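Local coordinates for B-agarase (Saccharophagus degradans, PDB 4BQ2), which hydrolyses agarose as a family 50 exo-beta-agarase, cleaving beta-1,4 linkages from the end of the polysaccharide chain, at residues 489-494 with 605-610; 624-629 with 646-651. One frame throughout, in Å; residues are numbered along the deposited sequence.

How the interactions relate
From the N terminus, strand 483-488 leads into 489-494, and interaction 1 closes a long, mostly helical excursion when the chain returns at 605-610, just ahead of helix 611-620. Interaction 2 opens only afterwards: strand 624-627 is followed by the short helices 635-638 and 641-644 and pairs with strand 648-652, closing a much smaller loop. The two contacts are thus in series, neither nested nor crossed. In space their centres lie about 12 Å apart and they touch, with Asn627 ND2 2.9 Å from Glu491 OE2, a probable hydrogen bond. In the (alpha/beta)8 barrel expected of this family, interaction 1 joins loops following strands, whereas interaction 2 joins neighbouring strands of the wall.

Interaction 1. Residues 489-494 with 605-610; sequences DNEKSF and PDWGMP
Glu491 and Trp607 meet at about a right angle, with the carboxylate plane turned 83° from the indole. Glu491 OE1 comes to 3.6 Å from Trp607 CZ2, and the same residue's backbone O approaches obliquely, 3.5 Å from Trp607 CH2, so the six-membered end of the indole touches both main chain and side chain of Glu491. Trp607 is brought there by a chi1 of 47°, which sets CG between the backbone N and the carbonyl carbon and folds the ring back over Pro605, whose CG lies over its centre, 3.5 Å above the plane. Ser493 OG sits near the ring plane at the edge, 3.7 Å from Trp607 CZ3, and is also hydrogen-bonded to Phe450 N.

Two prolines add carbon contacts. Pro605 CG lies 4.0 Å from Glu491 CG, against the aliphatic part of the extended glutamate. Separately, at the Phe494 end, Pro610 sets its CD against Phe494 CB, while its CG merely reaches Phe494 O.

Both segments are loops of the (alpha/beta)8 barrel expected of this family, and an Asn-Glu pair at the C-terminal end of a barrel strand, here Asn490-Glu491, is a sequence signature of clan GH-A glycoside hydrolases. Glu491 OE1 is hydrogen-bonded to Trp451 NE1; its OE2 is hydrogen-bonded to Asn627 ND2 and also lies close to Glu652 OE1. A glycerol next to this side chain is consistent with a pocket.

No direct hydrogen bond crosses the contact; a water does instead, donating to Lys492 O at 2.7 Å and to Gly608 O at 2.9 Å while lying in the plane of the Phe494 ring at its edge. The acceptors belong to two turns: an inverse gamma turn centred on Ser493, with a weak bond from Phe494 N to Lys492 O, and a type I turn in which Gly608 N is 3.1 Å from Pro605 O.

Interaction 2. Residues 624-629 with 646-651; sequences VSYNSY and KPSIIG
Tyr626 turns the edge of its ring to Ser648, whose CB lies in the ring plane, 4.0 Å from Tyr626 CE2. A chi1 of -52° sets the ring anti to its own carbonyl carbon, and a water, also in the ring plane, joins the phenol to the serine, 2.7 Å from Tyr626 OH and donating to Ser648 OG. That OG gives its own proton to Lys646 O, with the OG above the plane of that carbonyl. Ring edge against face, Trp638 also meets the tyrosine. On this same side Ile650 bends its CD1 back to 4.1 Å from Ser628 CB.

On the other face of the sheet Ser625 CB rests 3.7 Å from Ile649 CG2, while Ser625 OG bonds to Leu600 O and Arg603 N.

Between the two faces runs a parallel ladder of four backbone bonds, including Tyr626 N to Ile649 O at 2.9 Å and Gly651 N to Tyr626 O at 2.7 Å. With helices 635-638 and 641-644 between the strands, this is a beta-alpha-beta crossover, as expected in such a barrel. The main chain sets the register, and the water bridge to Ser648 fixes where the buried hydroxyl lies, limiting swings about chi1.

Interaction 1. Residues 489-494 with 605-610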
# COMPACT_ATOMS: atom_id res chain seq x y z
N ASP A 489 1.91 -10.58 -10.59
CA ASP A 489 1.53 -10.72 -9.16
C ASP A 489 1.95 -9.50 -8.35
O ASP A 489 2.45 -8.56 -8.91
CB ASP A 489 2.08 -12.03 -8.55
CG ASP A 489 1.34 -13.26 -9.05
OD1 ASP A 489 0.17 -13.15 -9.53
OD2 ASP A 489 1.94 -14.37 -8.95
N ASN A 490 1.71 -9.49 -7.03
CA ASN A 490 1.95 -8.30 -6.25
C ASN A 490 1.87 -8.65 -4.77
O ASN A 490 0.88 -9.29 -4.35
CB ASN A 490 0.85 -7.27 -6.58
CG ASN A 490 0.95 -6.02 -5.74
OD1 ASN A 490 1.88 -5.25 -5.90
ND2 ASN A 490 -0.06 -5.78 -4.87
N GLU A 491 2.89 -8.25 -3.99
CA GLU A 491 2.83 -8.35 -2.52
C GLU A 491 2.37 -9.74 -2.03
O GLU A 491 1.47 -9.88 -1.18
CB GLU A 491 1.93 -7.24 -1.96
CG GLU A 491 2.45 -5.84 -2.30
CD GLU A 491 1.71 -4.73 -1.57
OE1 GLU A 491 0.73 -5.03 -0.86
OE2 GLU A 491 2.12 -3.55 -1.72
N LYS A 492 3.01 -10.78 -2.56
CA LYS A 492 2.73 -12.13 -2.14
C LYS A 492 3.30 -12.33 -0.74
O LYS A 492 4.33 -11.75 -0.39
CB LYS A 492 3.34 -13.14 -3.14
CG LYS A 492 2.85 -12.92 -4.59
CD LYS A 492 3.15 -14.14 -5.48
CE LYS A 492 2.13 -15.25 -5.21
NZ LYS A 492 0.73 -14.92 -5.65
N SER A 493 2.62 -13.14 0.06
CA SER A 493 3.10 -13.43 1.42
C SER A 493 4.20 -14.49 1.43
O SER A 493 3.95 -15.66 1.77
CB SER A 493 1.92 -13.85 2.30
OG SER A 493 1.04 -12.73 2.51
N PHE A 494 5.42 -14.08 1.08
CA PHE A 494 6.56 -14.98 1.03
C PHE A 494 7.16 -15.22 2.43
O PHE A 494 8.00 -16.10 2.61
CB PHE A 494 7.66 -14.42 0.12
CG PHE A 494 7.48 -14.73 -1.32
CD1 PHE A 494 7.73 -16.01 -1.81
CD2 PHE A 494 7.09 -13.72 -2.21
CE1 PHE A 494 7.57 -16.28 -3.17
CE2 PHE A 494 6.94 -13.99 -3.56
CZ PHE A 494 7.18 -15.26 -4.05
N PRO A 605 6.81 -6.14 -0.82
CA PRO A 605 6.61 -5.14 0.22
C PRO A 605 7.62 -5.34 1.35
O PRO A 605 8.34 -6.37 1.37
CB PRO A 605 5.21 -5.45 0.75
CG PRO A 605 5.02 -6.92 0.50
CD PRO A 605 6.00 -7.35 -0.60
N ASP A 606 7.68 -4.41 2.29
CA ASP A 606 8.59 -4.58 3.43
C ASP A 606 8.27 -5.77 4.33
O ASP A 606 9.15 -6.31 4.99
CB ASP A 606 8.78 -3.27 4.18
CG ASP A 606 7.59 -2.87 5.01
OD1 ASP A 606 6.45 -3.34 4.78
OD2 ASP A 606 7.81 -2.07 5.93
N TRP A 607 7.03 -6.21 4.33
CA TRP A 607 6.62 -7.37 5.13
C TRP A 607 6.70 -8.67 4.35
O TRP A 607 6.22 -9.73 4.79
CB TRP A 607 5.21 -7.12 5.73
CG TRP A 607 4.19 -6.61 4.73
CD1 TRP A 607 3.87 -5.30 4.49
CD2 TRP A 607 3.37 -7.40 3.84
NE1 TRP A 607 2.90 -5.23 3.52
CE2 TRP A 607 2.58 -6.49 3.10
CE3 TRP A 607 3.23 -8.77 3.60
CZ2 TRP A 607 1.65 -6.92 2.12
CZ3 TRP A 607 2.29 -9.21 2.62
CH2 TRP A 607 1.51 -8.26 1.89
N GLY A 608 7.30 -8.63 3.16
CA GLY A 608 7.35 -9.81 2.35
C GLY A 608 8.60 -9.89 1.49
O GLY A 608 8.52 -10.26 0.31
N MET A 609 9.76 -9.55 2.06
CA MET A 609 10.98 -9.70 1.26
C MET A 609 12.16 -10.41 1.98
O MET A 609 13.28 -9.85 2.03
CB MET A 609 11.42 -8.34 0.71
CG MET A 609 11.56 -7.25 1.77
SD MET A 609 11.94 -5.62 1.07
CE MET A 609 13.68 -5.75 0.62
N PRO A 610 11.94 -11.63 2.48
CA PRO A 610 13.08 -12.37 3.02
C PRO A 610 14.14 -12.51 1.93
O PRO A 610 13.79 -12.65 0.74
CB PRO A 610 12.51 -13.76 3.32
CG PRO A 610 11.04 -13.67 3.15
CD PRO A 610 10.76 -12.48 2.29
O HOH W 1 6.35 -10.32 -1.55

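Interaction 2. Residues 624-629 with 646-651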
# COMPACT_ATOMS: atom_id res chain seq x y z
N VAL A 624 14.27 -6.16 -10.49
CA VAL A 624 13.63 -6.57 -9.24
C VAL A 624 12.74 -5.44 -8.71
O VAL A 624 13.22 -4.29 -8.56
CB VAL A 624 14.67 -6.97 -8.16
CG1 VAL A 624 13.95 -7.50 -6.93
CG2 VAL A 624 15.60 -8.07 -8.70
N SER A 625 11.47 -5.72 -8.42
CA SER A 625 10.54 -4.65 -7.97
C SER A 625 10.23 -4.74 -6.49
O SER A 625 10.04 -5.85 -5.95
CB SER A 625 9.22 -4.68 -8.74
OG SER A 625 8.78 -6.01 -8.85
N TYR A 626 10.17 -3.58 -5.86
CA TYR A 626 9.85 -3.44 -4.44
C TYR A 626 8.80 -2.33 -4.30
O TYR A 626 8.88 -1.30 -4.98
CB TYR A 626 11.08 -2.99 -3.63
CG TYR A 626 12.36 -3.81 -3.84
CD1 TYR A 626 12.61 -4.96 -3.06
CD2 TYR A 626 13.29 -3.46 -4.81
CE1 TYR A 626 13.77 -5.72 -3.24
CE2 TYR A 626 14.47 -4.21 -5.01
CZ TYR A 626 14.69 -5.34 -4.22
OH TYR A 626 15.84 -6.09 -4.40
N ASN A 627 7.84 -2.54 -3.41
CA ASN A 627 6.89 -1.47 -3.00
C ASN A 627 7.42 -0.98 -1.64
O ASN A 627 7.58 -1.80 -0.74
CB ASN A 627 5.49 -2.07 -2.80
CG ASN A 627 4.88 -2.54 -4.11
OD1 ASN A 627 5.40 -2.22 -5.17
ND2 ASN A 627 3.81 -3.32 -4.03
N SER A 628 7.68 0.31 -1.48
CA SER A 628 8.29 0.80 -0.25
C SER A 628 7.62 2.09 0.19
O SER A 628 7.92 3.20 -0.32
CB SER A 628 9.83 0.97 -0.40
OG SER A 628 10.44 1.31 0.86
N TYR A 629 6.68 1.95 1.12
CA TYR A 629 5.97 3.09 1.63
C TYR A 629 6.70 3.62 2.86
O TYR A 629 6.40 3.26 3.99
CB TYR A 629 4.55 2.67 1.99
CG TYR A 629 3.67 2.32 0.79
CD1 TYR A 629 3.03 3.32 0.06
CD2 TYR A 629 3.42 1.00 0.45
CE1 TYR A 629 2.20 3.01 -1.01
CE2 TYR A 629 2.60 0.68 -0.63
CZ TYR A 629 1.98 1.69 -1.35
OH TYR A 629 1.13 1.38 -2.41
N LYS A 646 21.59 -5.57 -9.22
CA LYS A 646 20.49 -5.69 -10.19
C LYS A 646 19.79 -4.36 -10.32
O LYS A 646 19.52 -3.68 -9.31
CB LYS A 646 19.39 -6.71 -9.76
CG LYS A 646 19.74 -8.18 -9.80
CD LYS A 646 19.85 -8.77 -11.21
CE LYS A 646 18.50 -8.86 -11.93
NZ LYS A 646 18.61 -9.66 -13.18
N PRO A 647 19.39 -4.03 -11.55
CA PRO A 647 18.52 -2.88 -11.71
C PRO A 647 17.22 -3.17 -10.96
O PRO A 647 16.76 -4.33 -10.90
CB PRO A 647 18.30 -2.82 -13.22
CG PRO A 647 18.57 -4.21 -13.71
CD PRO A 647 19.64 -4.73 -12.82
N SER A 648 16.65 -2.13 -10.38
CA SER A 648 15.55 -2.29 -9.43
C SER A 648 14.48 -1.24 -9.73
O SER A 648 14.75 -0.24 -10.36
CB SER A 648 16.08 -2.14 -8.00
OG SER A 648 17.12 -3.10 -7.75
N ILE A 649 13.26 -1.47 -9.27
CA ILE A 649 12.26 -0.44 -9.46
C ILE A 649 11.38 -0.41 -8.23
O ILE A 649 11.11 -1.46 -7.65
CB ILE A 649 11.46 -0.64 -10.78
CG1 ILE A 649 10.54 0.56 -11.11
CG2 ILE A 649 10.68 -1.98 -10.81
CD1 ILE A 649 9.84 0.43 -12.47
N ILE A 650 10.98 0.80 -7.82
CA ILE A 650 9.92 0.98 -6.80
C ILE A 650 8.54 0.92 -7.47
O ILE A 650 8.23 1.74 -8.33
CB ILE A 650 10.05 2.34 -6.08
CG1 ILE A 650 11.37 2.39 -5.26
CG2 ILE A 650 8.81 2.63 -5.19
CD1 ILE A 650 11.47 1.39 -4.09
N GLY A 651 7.73 -0.08 -7.13
CA GLY A 651 6.43 -0.26 -7.81
C GLY A 651 5.36 0.63 -7.22
O GLY A 651 4.36 0.95 -7.91
O HOH W 2 17.41 -5.48 -6.51